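Local coordinates for protein 2-dehydropantoate 2-reductase, putative (Enterococcus faecalis, PDB 2EW2) that probably catalyses the NADPH-dependent reduction of ketopantoate (2-dehydropantoate) to pantoate, a step in the biosynthesis of pantothenate, at residues 151-156 / 179-185; 127-131 / 184-188; 18-22 / 170-176; 222-227 / 242-246; 87-92 / 116-121. All coordinates share one frame; numbering follows the deposited sequence.

Interactions 1 and 2 form one junction: their centres lie about 5 Å apart, they share Val184 and Arg185, and their strands 151-155 and 126-131 are neighbours in one sheet. Interaction 3 has its centre about 17 Å from that of interaction 1 and touches it where Ile151 meets Leu18 and Phe171. Interaction 5, with its centre about 18 Å from that of interaction 2, lies in the same Rossmann-type domain. Interaction 4 belongs to the helical C-terminal part, with its centre about 38 Å from that of interaction 3 and on the opposite side of the chain's centre. All five lie away from Glu311, which binds magnesium in a crystal structure of this protein.

Interaction 1: 151-156 / 179-185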
# COMPACT_ATOMS: atom_id res chain seq x y z
N ILE B 151 1.97 0.06 37.89
CA ILE B 151 2.63 -0.68 36.82
C ILE B 151 1.93 -2.02 36.75
O ILE B 151 1.78 -2.69 37.77
CB ILE B 151 4.15 -0.88 37.10
CG1 ILE B 151 4.86 0.47 37.27
CG2 ILE B 151 4.85 -1.69 35.96
CD1 ILE B 151 6.34 0.36 37.51
N GLU B 152 1.48 -2.39 35.55
CA GLU B 152 0.96 -3.72 35.30
C GLU B 152 2.05 -4.49 34.55
O GLU B 152 2.71 -3.91 33.68
CB GLU B 152 -0.34 -3.66 34.48
CG GLU B 152 -1.49 -2.89 35.16
CD GLU B 152 -2.79 -2.94 34.36
OE1 GLU B 152 -2.74 -2.90 33.10
OE2 GLU B 152 -3.88 -3.03 34.99
N LEU B 153 2.28 -5.75 34.90
CA LEU B 153 3.31 -6.54 34.21
C LEU B 153 2.88 -7.98 34.01
O LEU B 153 1.95 -8.47 34.67
CB LEU B 153 4.67 -6.45 34.92
CG LEU B 153 4.81 -7.03 36.33
CD1 LEU B 153 5.18 -8.53 36.30
CD2 LEU B 153 5.86 -6.25 37.09
N GLU B 154 3.55 -8.65 33.08
CA GLU B 154 3.21 -10.01 32.70
C GLU B 154 4.47 -10.67 32.16
O GLU B 154 5.19 -10.04 31.41
CB GLU B 154 2.11 -10.00 31.61
CG GLU B 154 1.61 -11.38 31.27
CD GLU B 154 0.50 -11.44 30.23
OE1 GLU B 154 0.11 -10.41 29.61
OE2 GLU B 154 -0.00 -12.57 30.03
N ASN B 155 4.74 -11.91 32.56
CA ASN B 155 5.77 -12.74 31.91
C ASN B 155 5.29 -13.16 30.54
O ASN B 155 4.11 -13.50 30.37
CB ASN B 155 6.07 -14.01 32.72
CG ASN B 155 4.81 -14.77 33.09
OD1 ASN B 155 4.63 -15.94 32.73
ND2 ASN B 155 3.91 -14.11 33.81
N ILE B 156 6.19 -13.14 29.56
CA ILE B 156 5.84 -13.57 28.22
C ILE B 156 5.84 -15.09 28.11
O ILE B 156 5.00 -15.66 27.41
CB ILE B 156 6.80 -12.95 27.17
CG1 ILE B 156 6.62 -11.43 27.18
CG2 ILE B 156 6.56 -13.59 25.78
CD1 ILE B 156 7.47 -10.69 26.16
N SER B 179 0.82 -4.57 39.74
CA SER B 179 -0.06 -5.70 39.74
C SER B 179 0.34 -6.66 38.63
O SER B 179 0.86 -6.24 37.60
CB SER B 179 -1.52 -5.27 39.57
OG SER B 179 -1.78 -4.86 38.25
N TYR B 180 0.11 -7.95 38.85
CA TYR B 180 0.30 -8.93 37.79
C TYR B 180 -0.95 -8.85 36.94
O TYR B 180 -2.07 -8.83 37.49
CB TYR B 180 0.45 -10.34 38.37
CG TYR B 180 0.69 -11.37 37.30
CD1 TYR B 180 1.99 -11.60 36.83
CD2 TYR B 180 -0.37 -12.07 36.72
CE1 TYR B 180 2.22 -12.53 35.81
CE2 TYR B 180 -0.15 -13.01 35.69
CZ TYR B 180 1.16 -13.22 35.25
OH TYR B 180 1.41 -14.15 34.26
N SER B 181 -0.79 -8.79 35.62
CA SER B 181 -1.96 -8.77 34.75
C SER B 181 -1.76 -9.68 33.55
O SER B 181 -0.78 -9.55 32.80
CB SER B 181 -2.27 -7.34 34.27
OG SER B 181 -3.29 -7.35 33.25
N SER B 182 -2.71 -10.58 33.36
CA SER B 182 -2.71 -11.43 32.18
C SER B 182 -3.34 -10.74 30.94
O SER B 182 -3.69 -11.42 29.95
CB SER B 182 -3.43 -12.74 32.49
OG SER B 182 -4.79 -12.46 32.79
N ASN B 183 -3.51 -9.42 30.99
CA ASN B 183 -4.03 -8.70 29.82
C ASN B 183 -3.00 -7.76 29.20
O ASN B 183 -3.30 -7.10 28.22
CB ASN B 183 -5.34 -7.94 30.13
CG ASN B 183 -6.12 -7.56 28.85
OD1 ASN B 183 -6.38 -8.42 27.99
ND2 ASN B 183 -6.49 -6.29 28.72
N VAL B 184 -1.79 -7.72 29.77
CA VAL B 184 -0.76 -6.77 29.32
C VAL B 184 -0.39 -6.97 27.83
O VAL B 184 -0.42 -6.03 27.03
CB VAL B 184 0.51 -6.82 30.20
CG1 VAL B 184 1.58 -5.85 29.65
CG2 VAL B 184 0.16 -6.46 31.62
N ARG B 185 -0.04 -8.20 27.48
CA ARG B 185 0.34 -8.55 26.11
C ARG B 185 -0.82 -8.28 25.15
O ARG B 185 -0.62 -7.70 24.11
CB ARG B 185 0.83 -10.00 26.03
CG ARG B 185 2.14 -10.20 26.81
CD ARG B 185 2.60 -11.66 26.88
NE ARG B 185 2.76 -12.20 25.54
CZ ARG B 185 2.23 -13.35 25.14
NH1 ARG B 185 1.59 -14.13 26.01
NH2 ARG B 185 2.39 -13.76 23.88
O HOH W 1 -3.36 -4.66 31.12
O HOH W 2 -2.23 -10.75 27.66
O HOH W 3 1.86 -14.27 29.02
O HOH W 4 -0.24 -14.19 32.08
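Ile151 starts the pairing through its backbone: its carbonyl oxygen accepts from Ser179 N at 2.9 Å. Glu152 and Ser179 come next on one face of the sheet, where the aliphatic part of the glutamate lies against Val184, CB to CG2 4.0 Å. Its carboxylate turns to a water, a fitting end for a residue beside solvent. Leu153 points to the other face, beside Tyr180, and packs on Ala164 and Val167 of helix 161-173. Its amide and carbonyl both bond across, Leu153 N to Ser179 O at 3.1 Å and Ser181 N to Leu153 O at 2.9 Å. These parallel bridges close a beta-alpha-beta unit in which helix 161-173 links the two strands, 178-180 being the outermost strand of the sheet within the chain. Beyond Ser181 the second segment turns, with Ser181 OG receiving Asn183 N in an ST turn, and enters helix 184-195. Glu154 meets that helix. With CG anti to the backbone N (chi1 -175°) and the chain extended, its OE1 accepts from Arg185 N at 3.1 Å along a nearly straight bond (176°). The N-terminal end of a helix, where backbone N-H groups point outward along the axis, would probably favour a negative charge here. OE2 takes two waters, one shared with Tyr180 OH and the other with Asn155 O and Arg185 NH1. Ile156 finishes the segment, its CG1 lying 4.0 Å from Arg185 CD with the two chains roughly perpendicular, while the guanidinium NH2 continues to Glu236 O.

Interaction 2: 127-131 / 184-188; sequences LVGIT and VRYSI
Val128 and Ile130, two residues apart on strand 127-131, both turn their side chains to the start of helix 184-195, and between them Gly129 offers only its backbone to Val184. The branches of Val128 share the work. CG1 sits between the backbone N and the carbonyl carbon (chi1 57°) and reaches Arg185 CG at 3.6 Å and Val184 CG1 at 3.9 Å. CG2 passes Ile188 CD1 at 3.3 Å, closer than carbons normally approach, which suggests close packing here. A beta-branched valine suits it, because two methyls fixed close to the strand can serve three helix residues. Ile130 needs more length: its chain extends to CD1, which reaches 3.3 Å from Ser187 OG and 4.1 Å from Val184 CG1. Ser187 can sit in this apolar setting because its hydroxyl is turned back along its own helix (chi1 80°) and donates to Val184 O at 3.0 Å. That oxygen also accepts Ile188 N, and both donors come from the same face of its carbonyl plane. The side chain of Val184 lies next to those of Val128 and Ile130 but points the opposite way, from helix to strand. The helix segment crosses the strand segment at 67°, with axes 8.6 Å apart. Strand 126-131 is held between 103-106 and 151-155 in the sheet of the Rossmann-type domain. Helix 184-195, the first of the C-terminal helical part, begins by resting against this strand.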
# COMPACT_ATOMS: atom_id res chain seq x y z
N LEU B 127 9.82 -10.13 30.66
CA LEU B 127 8.53 -9.64 31.18
C LEU B 127 8.15 -8.38 30.41
O LEU B 127 9.02 -7.62 29.96
CB LEU B 127 8.64 -9.27 32.67
CG LEU B 127 9.44 -10.19 33.61
CD1 LEU B 127 9.54 -9.62 35.04
CD2 LEU B 127 8.85 -11.57 33.62
N VAL B 128 6.85 -8.13 30.29
CA VAL B 128 6.41 -6.89 29.64
C VAL B 128 5.53 -6.13 30.62
O VAL B 128 4.79 -6.73 31.38
CB VAL B 128 5.72 -7.19 28.28
CG1 VAL B 128 4.53 -8.14 28.45
CG2 VAL B 128 5.32 -5.93 27.57
N GLY B 129 5.62 -4.81 30.61
CA GLY B 129 4.70 -4.07 31.47
C GLY B 129 4.28 -2.73 30.92
O GLY B 129 4.80 -2.27 29.90
N ILE B 130 3.34 -2.12 31.61
CA ILE B 130 2.84 -0.81 31.26
C ILE B 130 2.96 0.02 32.52
O ILE B 130 2.52 -0.41 33.60
CB ILE B 130 1.37 -0.88 30.76
CG1 ILE B 130 1.26 -1.75 29.52
CG2 ILE B 130 0.81 0.53 30.47
CD1 ILE B 130 -0.16 -2.19 29.22
N THR B 131 3.58 1.18 32.41
CA THR B 131 3.66 2.09 33.54
C THR B 131 2.68 3.26 33.37
O THR B 131 2.65 3.90 32.32
CB THR B 131 5.10 2.59 33.81
OG1 THR B 131 5.08 3.52 34.89
CG2 THR B 131 5.73 3.27 32.59
N VAL B 184 -1.79 -7.72 29.77
CA VAL B 184 -0.76 -6.77 29.32
C VAL B 184 -0.39 -6.97 27.83
O VAL B 184 -0.42 -6.03 27.03
CB VAL B 184 0.51 -6.82 30.20
CG1 VAL B 184 1.58 -5.85 29.65
CG2 VAL B 184 0.16 -6.46 31.62
N ARG B 185 -0.04 -8.20 27.48
CA ARG B 185 0.34 -8.55 26.11
C ARG B 185 -0.82 -8.28 25.15
O ARG B 185 -0.62 -7.70 24.11
CB ARG B 185 0.83 -10.00 26.03
CG ARG B 185 2.14 -10.20 26.81
CD ARG B 185 2.60 -11.66 26.88
NE ARG B 185 2.76 -12.20 25.54
CZ ARG B 185 2.23 -13.35 25.14
NH1 ARG B 185 1.59 -14.13 26.01
NH2 ARG B 185 2.39 -13.76 23.88
N TYR B 186 -2.03 -8.67 25.56
CA TYR B 186 -3.25 -8.42 24.78
C TYR B 186 -3.47 -6.92 24.53
O TYR B 186 -3.73 -6.50 23.39
CB TYR B 186 -4.49 -9.06 25.44
CG TYR B 186 -5.73 -8.94 24.57
CD1 TYR B 186 -6.09 -9.96 23.70
CD2 TYR B 186 -6.50 -7.77 24.58
CE1 TYR B 186 -7.22 -9.83 22.87
CE2 TYR B 186 -7.62 -7.63 23.75
CZ TYR B 186 -7.97 -8.66 22.90
OH TYR B 186 -9.09 -8.52 22.07
N SER B 187 -3.35 -6.10 25.58
CA SER B 187 -3.60 -4.67 25.43
C SER B 187 -2.58 -4.02 24.51
O SER B 187 -2.92 -3.13 23.72
CB SER B 187 -3.64 -3.97 26.79
OG SER B 187 -2.33 -3.75 27.24
N ILE B 188 -1.32 -4.46 24.60
CA ILE B 188 -0.28 -3.98 23.71
C ILE B 188 -0.55 -4.32 22.22
O ILE B 188 -0.36 -3.47 21.33
CB ILE B 188 1.11 -4.49 24.17
CG1 ILE B 188 1.51 -3.78 25.47
CG2 ILE B 188 2.18 -4.38 23.05
CD1 ILE B 188 2.62 -4.48 26.22

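Interaction 3: 18-22 / 170-176; sequences LGIML and VFQKAGL
The carbonyl oxygen of Ala174 accepts a water at 2.8 Å, and the same water donates to Met21 O, so it ties a carbonyl of helix 13-24 to the end of helix 161-173. Met21, present as selenomethionine, bends at chi3 (70°) and brings CE to 3.3 Å from Gly175 O, near the oxygen of Ala174 as well. Helix 161-173 closes with a Schellman motif: Leu176 N bonds back to Phe171 O and Gly175 N to Gln172 O, while Gly175 takes a positive phi (79°) that glycine adopts easily. This turn swings Leu176 back toward helix 13-24. Its CD2 presses on Leu18 CD2 at 3.5 Å, a tight methyl pair between side chains set nearly square to each other, and also meets Met21 SE at 3.8 Å. Leu22 adds a second apolar patch. Its CD2 touches Phe171 CD1 and Ala174 CB, both at 3.8 Å, and Val170 CG1 a little farther off. The small alanine lets the two backbones approach, with CA atoms of Leu22 and Ala174 only 5.2 Å apart. Trp133 donates its indole NE1 to Leu176 O and also packs on Met21. Leu18, Leu22 and Phe171 all rest on Ile79 of strand 77-80 in the central sheet, whereas Met21 leans on Phe51 of strand 47-51 in the smaller four-stranded sheet and Phe171 on Pro178, at the start of strand 178-180.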
# COMPACT_ATOMS: atom_id res chain seq x y z
N LEU B 18 11.65 5.26 38.80
CA LEU B 18 11.77 3.87 39.22
C LEU B 18 13.06 3.66 40.02
O LEU B 18 13.05 2.98 41.04
CB LEU B 18 11.70 2.91 38.01
CG LEU B 18 10.48 2.97 37.08
CD1 LEU B 18 10.27 1.65 36.33
CD2 LEU B 18 9.21 3.38 37.77
N GLY B 19 14.15 4.26 39.56
CA GLY B 19 15.43 4.14 40.25
C GLY B 19 15.41 4.63 41.69
O GLY B 19 15.84 3.91 42.61
N ILE B 20 14.95 5.86 41.89
CA ILE B 20 14.83 6.45 43.22
C ILE B 20 13.96 5.61 44.16
O ILE B 20 14.37 5.33 45.29
CB ILE B 20 14.24 7.89 43.15
CG1 ILE B 20 15.27 8.85 42.56
CG2 ILE B 20 13.84 8.37 44.56
CD1 ILE B 20 14.73 10.20 42.13
N MSE B 21 12.78 5.23 43.69
CA MSE B 21 11.80 4.51 44.49
C MSE B 21 12.28 3.10 44.85
O MSE B 21 12.10 2.66 45.98
CB MSE B 21 10.45 4.49 43.76
CG MSE B 21 9.84 5.88 43.56
SE MSE B 21 8.05 5.82 42.75
CE MSE B 21 7.06 5.09 44.23
N LEU B 22 12.90 2.41 43.89
CA LEU B 22 13.49 1.10 44.16
C LEU B 22 14.70 1.19 45.09
O LEU B 22 14.97 0.26 45.86
CB LEU B 22 13.85 0.39 42.85
CG LEU B 22 12.66 -0.13 42.03
CD1 LEU B 22 13.10 -0.45 40.59
CD2 LEU B 22 12.01 -1.36 42.71
N VAL B 170 8.66 -6.98 45.04
CA VAL B 170 9.69 -5.94 45.13
C VAL B 170 9.16 -4.53 44.83
O VAL B 170 9.37 -3.59 45.62
CB VAL B 170 10.90 -6.27 44.21
CG1 VAL B 170 11.88 -5.09 44.20
CG2 VAL B 170 11.61 -7.55 44.71
N PHE B 171 8.42 -4.40 43.72
CA PHE B 171 7.79 -3.13 43.33
C PHE B 171 6.76 -2.66 44.35
O PHE B 171 6.56 -1.45 44.51
CB PHE B 171 7.10 -3.30 41.97
CG PHE B 171 8.04 -3.23 40.79
CD1 PHE B 171 9.40 -3.47 40.94
CD2 PHE B 171 7.55 -2.96 39.52
CE1 PHE B 171 10.28 -3.42 39.84
CE2 PHE B 171 8.40 -2.92 38.42
CZ PHE B 171 9.77 -3.14 38.58
N GLN B 172 6.09 -3.60 45.00
CA GLN B 172 5.07 -3.26 45.99
C GLN B 172 5.68 -2.53 47.18
O GLN B 172 5.19 -1.49 47.62
CB GLN B 172 4.34 -4.52 46.47
CG GLN B 172 3.35 -4.25 47.62
CD GLN B 172 2.22 -3.38 47.16
OE1 GLN B 172 1.73 -3.53 46.03
NE2 GLN B 172 1.79 -2.45 48.01
N LYS B 173 6.78 -3.08 47.67
CA LYS B 173 7.49 -2.52 48.80
C LYS B 173 8.11 -1.17 48.47
O LYS B 173 8.24 -0.32 49.35
CB LYS B 173 8.51 -3.53 49.31
CG LYS B 173 7.84 -4.69 50.02
CD LYS B 173 8.76 -5.87 50.20
CE LYS B 173 7.97 -7.08 50.65
NZ LYS B 173 8.69 -8.35 50.33
N ALA B 174 8.42 -0.94 47.19
CA ALA B 174 8.98 0.32 46.72
C ALA B 174 7.92 1.38 46.43
O ALA B 174 8.26 2.49 46.02
CB ALA B 174 9.84 0.08 45.47
N GLY B 175 6.64 1.04 46.63
CA GLY B 175 5.54 1.99 46.45
C GLY B 175 5.11 2.21 45.00
O GLY B 175 4.42 3.18 44.68
N LEU B 176 5.51 1.30 44.11
CA LEU B 176 5.25 1.49 42.69
C LEU B 176 3.85 1.07 42.26
O LEU B 176 3.50 1.21 41.10
CB LEU B 176 6.33 0.79 41.86
CG LEU B 176 7.68 1.51 41.75
CD1 LEU B 176 8.75 0.56 41.30
CD2 LEU B 176 7.56 2.67 40.77
O HOH W 5 10.13 3.61 47.83

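Interaction 4: 222-227 / 242-246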
# COMPACT_ATOMS: atom_id res chain seq x y z
N VAL B 222 -9.08 -1.28 6.74
CA VAL B 222 -8.94 -1.49 8.18
C VAL B 222 -9.04 -2.98 8.56
O VAL B 222 -8.19 -3.47 9.28
CB VAL B 222 -9.96 -0.65 8.97
CG1 VAL B 222 -9.92 -1.05 10.45
CG2 VAL B 222 -9.65 0.85 8.80
N LYS B 223 -10.07 -3.69 8.08
CA LYS B 223 -10.26 -5.12 8.41
C LYS B 223 -9.15 -6.04 7.92
O LYS B 223 -8.77 -6.98 8.63
CB LYS B 223 -11.61 -5.63 7.94
CG LYS B 223 -12.73 -5.14 8.84
CD LYS B 223 -14.06 -5.67 8.45
CE LYS B 223 -15.10 -5.12 9.42
NZ LYS B 223 -16.42 -5.66 9.11
N THR B 224 -8.62 -5.77 6.73
CA THR B 224 -7.51 -6.55 6.22
C THR B 224 -6.31 -6.37 7.14
O THR B 224 -5.69 -7.36 7.55
CB THR B 224 -7.15 -6.16 4.79
OG1 THR B 224 -8.32 -6.22 3.96
CG2 THR B 224 -6.09 -7.09 4.22
N LEU B 225 -5.99 -5.12 7.48
CA LEU B 225 -4.88 -4.83 8.41
C LEU B 225 -5.08 -5.50 9.77
O LEU B 225 -4.13 -6.08 10.32
CB LEU B 225 -4.64 -3.31 8.56
CG LEU B 225 -3.85 -2.65 7.43
CD1 LEU B 225 -4.09 -1.16 7.40
CD2 LEU B 225 -2.38 -2.98 7.55
N ILE B 226 -6.31 -5.41 10.31
CA ILE B 226 -6.65 -6.06 11.58
C ILE B 226 -6.42 -7.57 11.51
O ILE B 226 -5.86 -8.17 12.44
CB ILE B 226 -8.09 -5.76 12.06
CG1 ILE B 226 -8.22 -4.31 12.52
CG2 ILE B 226 -8.49 -6.69 13.25
CD1 ILE B 226 -9.65 -3.86 12.74
N SER B 227 -6.85 -8.18 10.40
CA SER B 227 -6.65 -9.61 10.17
C SER B 227 -5.18 -10.03 10.20
O SER B 227 -4.87 -11.11 10.70
CB SER B 227 -7.28 -10.03 8.84
OG SER B 227 -8.70 -10.02 8.99
N GLN B 242 -11.39 -9.24 16.75
CA GLN B 242 -11.25 -8.44 15.53
C GLN B 242 -12.45 -7.51 15.34
O GLN B 242 -12.32 -6.40 14.81
CB GLN B 242 -11.09 -9.34 14.31
CG GLN B 242 -9.77 -10.15 14.26
CD GLN B 242 -9.53 -10.79 12.90
OE1 GLN B 242 -9.57 -10.12 11.87
NE2 GLN B 242 -9.29 -12.10 12.88
N ALA B 243 -13.62 -7.99 15.78
CA ALA B 243 -14.85 -7.20 15.76
C ALA B 243 -14.80 -6.06 16.78
O ALA B 243 -15.17 -4.92 16.46
CB ALA B 243 -16.08 -8.13 15.98
N GLU B 244 -14.33 -6.34 17.99
CA GLU B 244 -14.18 -5.29 19.00
C GLU B 244 -13.19 -4.23 18.55
O GLU B 244 -13.41 -3.03 18.78
CB GLU B 244 -13.76 -5.86 20.36
CG GLU B 244 -13.79 -4.84 21.54
CD GLU B 244 -12.54 -3.93 21.61
OE1 GLU B 244 -12.68 -2.73 21.94
OE2 GLU B 244 -11.41 -4.42 21.34
N VAL B 245 -12.08 -4.66 17.95
CA VAL B 245 -11.08 -3.71 17.47
C VAL B 245 -11.66 -2.83 16.36
O VAL B 245 -11.47 -1.62 16.38
CB VAL B 245 -9.78 -4.41 16.99
CG1 VAL B 245 -8.81 -3.39 16.38
CG2 VAL B 245 -9.12 -5.14 18.17
N TYR B 246 -12.38 -3.42 15.41
CA TYR B 246 -13.05 -2.63 14.36
C TYR B 246 -14.06 -1.63 14.94
O TYR B 246 -14.12 -0.48 14.50
CB TYR B 246 -13.77 -3.54 13.36
CG TYR B 246 -14.35 -2.75 12.19
CD1 TYR B 246 -13.50 -2.13 11.26
CD2 TYR B 246 -15.74 -2.63 12.01
CE1 TYR B 246 -14.01 -1.39 10.19
CE2 TYR B 246 -16.26 -1.90 10.92
CZ TYR B 246 -15.39 -1.28 10.03
OH TYR B 246 -15.88 -0.56 8.98
O HOH W 6 -10.54 -7.82 10.64
O HOH W 7 -6.80 -13.26 11.01
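Lys223 lays its extended chain over one face of the Tyr246 ring. CE stands 3.5 Å from the ring centroid, almost on the normal, a CH-pi contact, and NZ is 4.4 Å from the centroid, a cation-pi contact. The tyrosine thus meets both the aliphatic and the charged part of the lysine, whose ammonium also makes a salt bridge with Glu219 one turn earlier. The ring is placed by a CG anti to the backbone N (chi1 -174°), which throws it toward the other helix. At the ring edge, near its plane, Val222 CG1 meets Tyr246 CD1 at 3.8 Å, the two side chains crossing at about a right angle. Ile226 lies deeper. Its CD1 touches Val245 CG1 at 3.8 Å and sits beside the backbone of Tyr246, while CG2 lies alongside Gln242 CG, the two side chains pointing opposite ways. A branched residue fits here, since its two arms reach partners a full turn apart. At the exposed end Gln242 stretches out to bring OE1 to 3.0 Å from Ser227 OG. The same oxygen receives a water at 2.8 Å, which also donates to Lys223 O, so a polar side chain suits the solvent border. Val245 and Ile226 both touch Cys193 of helix 184-195, which underlies the pair. The short segments run at 135° with axes 10.3 Å apart, a splayed helical hairpin of successive helices 218-235 and 242-252, at home in the all-helical, 6-phosphogluconate dehydrogenase-like C-terminal domain of ketopantoate reductases.

Interaction 5: 87-92 / 116-121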
# COMPACT_ATOMS: atom_id res chain seq x y z
N LEU B 87 17.29 0.59 21.54
CA LEU B 87 17.17 -0.58 22.39
C LEU B 87 18.20 -1.65 22.07
O LEU B 87 18.80 -2.24 22.97
CB LEU B 87 15.76 -1.18 22.29
CG LEU B 87 15.40 -2.29 23.29
CD1 LEU B 87 15.24 -1.70 24.71
CD2 LEU B 87 14.14 -3.01 22.82
N ASP B 88 18.39 -1.94 20.78
CA ASP B 88 19.30 -3.00 20.42
C ASP B 88 20.72 -2.66 20.83
O ASP B 88 21.39 -3.48 21.44
CB ASP B 88 19.20 -3.34 18.93
CG ASP B 88 20.18 -4.43 18.53
OD1 ASP B 88 19.84 -5.61 18.65
OD2 ASP B 88 21.30 -4.09 18.11
N ALA B 89 21.17 -1.44 20.53
CA ALA B 89 22.52 -1.02 20.88
C ALA B 89 22.72 -0.93 22.39
O ALA B 89 23.79 -1.26 22.89
CB ALA B 89 22.84 0.32 20.23
N MSE B 90 21.69 -0.51 23.12
CA MSE B 90 21.71 -0.50 24.58
C MSE B 90 21.87 -1.91 25.16
O MSE B 90 22.69 -2.12 26.07
CB MSE B 90 20.44 0.16 25.13
CG MSE B 90 20.18 -0.09 26.62
SE MSE B 90 21.47 0.84 27.79
CE MSE B 90 20.82 2.75 27.60
N PHE B 91 21.12 -2.88 24.66
CA PHE B 91 21.22 -4.21 25.23
C PHE B 91 22.50 -4.95 24.85
O PHE B 91 23.06 -5.68 25.67
CB PHE B 91 19.92 -5.01 25.08
CG PHE B 91 18.94 -4.73 26.20
CD1 PHE B 91 18.24 -3.53 26.23
CD2 PHE B 91 18.80 -5.63 27.26
CE1 PHE B 91 17.36 -3.24 27.30
CE2 PHE B 91 17.94 -5.35 28.31
CZ PHE B 91 17.22 -4.16 28.33
N LYS B 92 22.98 -4.71 23.64
CA LYS B 92 24.28 -5.23 23.25
C LYS B 92 25.36 -4.73 24.21
O LYS B 92 26.20 -5.51 24.65
CB LYS B 92 24.64 -4.86 21.82
CG LYS B 92 25.83 -5.68 21.30
CD LYS B 92 26.20 -5.36 19.89
CE LYS B 92 27.38 -6.24 19.46
NZ LYS B 92 28.09 -5.66 18.28
N VAL B 116 14.04 -8.13 19.97
CA VAL B 116 15.38 -7.57 20.15
C VAL B 116 15.98 -8.11 21.45
O VAL B 116 17.13 -8.57 21.48
CB VAL B 116 15.36 -6.01 20.17
CG1 VAL B 116 16.62 -5.46 20.82
CG2 VAL B 116 15.21 -5.44 18.76
N LEU B 117 15.19 -8.05 22.53
CA LEU B 117 15.65 -8.40 23.87
C LEU B 117 16.13 -9.84 23.93
O LEU B 117 17.15 -10.12 24.58
CB LEU B 117 14.56 -8.11 24.94
CG LEU B 117 14.17 -6.64 25.13
CD1 LEU B 117 12.97 -6.45 26.06
CD2 LEU B 117 15.37 -5.82 25.63
N GLU B 118 15.44 -10.75 23.24
CA GLU B 118 15.77 -12.18 23.31
C GLU B 118 17.15 -12.53 22.71
O GLU B 118 17.67 -13.61 22.93
CB GLU B 118 14.64 -13.06 22.74
CG GLU B 118 14.63 -13.19 21.23
CD GLU B 118 13.42 -13.99 20.71
OE1 GLU B 118 12.89 -14.85 21.47
OE2 GLU B 118 13.00 -13.76 19.53
N LYS B 119 17.74 -11.58 21.97
CA LYS B 119 19.11 -11.73 21.51
C LYS B 119 20.11 -11.66 22.67
O LYS B 119 21.22 -12.17 22.56
CB LYS B 119 19.44 -10.64 20.50
CG LYS B 119 18.63 -10.70 19.21
CD LYS B 119 19.40 -10.04 18.09
CE LYS B 119 19.27 -8.55 18.13
NZ LYS B 119 20.20 -7.90 17.15
N TYR B 120 19.71 -11.01 23.76
CA TYR B 120 20.62 -10.65 24.84
C TYR B 120 20.24 -11.25 26.18
O TYR B 120 21.10 -11.47 27.02
CB TYR B 120 20.71 -9.12 24.93
CG TYR B 120 21.08 -8.49 23.61
CD1 TYR B 120 20.19 -7.66 22.92
CD2 TYR B 120 22.30 -8.78 23.00
CE1 TYR B 120 20.54 -7.09 21.70
CE2 TYR B 120 22.65 -8.24 21.77
CZ TYR B 120 21.76 -7.39 21.13
OH TYR B 120 22.11 -6.84 19.91
N VAL B 121 18.95 -11.52 26.36
CA VAL B 121 18.39 -12.06 27.59
C VAL B 121 17.67 -13.33 27.18
O VAL B 121 17.01 -13.35 26.13
CB VAL B 121 17.38 -11.05 28.24
CG1 VAL B 121 16.81 -11.59 29.54
CG2 VAL B 121 18.03 -9.67 28.49
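The Tyr120 ring is sandwiched: over one face lies the backbone of Phe91 and Lys92, with Phe91 C and Lys92 N near its centre, over the opposite face lies Lys119 CB, and Asp88 OD1 stands at its edge. The Phe91 ring has Leu117 CD2 poised above its centre, 3.5 Å from the centroid, a CH-pi contact, and Leu87 O at its edge. Asp88 OD1 is the polar pivot. With chi1 at 178° its CG lies opposite the backbone N, and the carboxylate reaches across to accept Tyr120 OH at 2.9 Å and Lys119 NZ at 2.8 Å, the latter a salt bridge. The two donors arrive from opposite faces of its plane, the lysine on the syn side and the tyrosine from above, a double grip that should favour the ionised form. Helices 84-94 and 114-117 both pack on the sheet of this Rossmann-type domain, Phe91 and Leu117 meeting Val104 of strand 103-106 and Phe91 also Ile78 and Ala80. Leucine and phenylalanine fit this buried side, whereas the charged pair lies toward the outer side of the contact. Val116 CG1 closes against Asp88 CB at 3.8 Å and Leu87 CD2 at 4.0 Å, and Phe91 CB abuts Tyr120 CD1 at 3.4 Å.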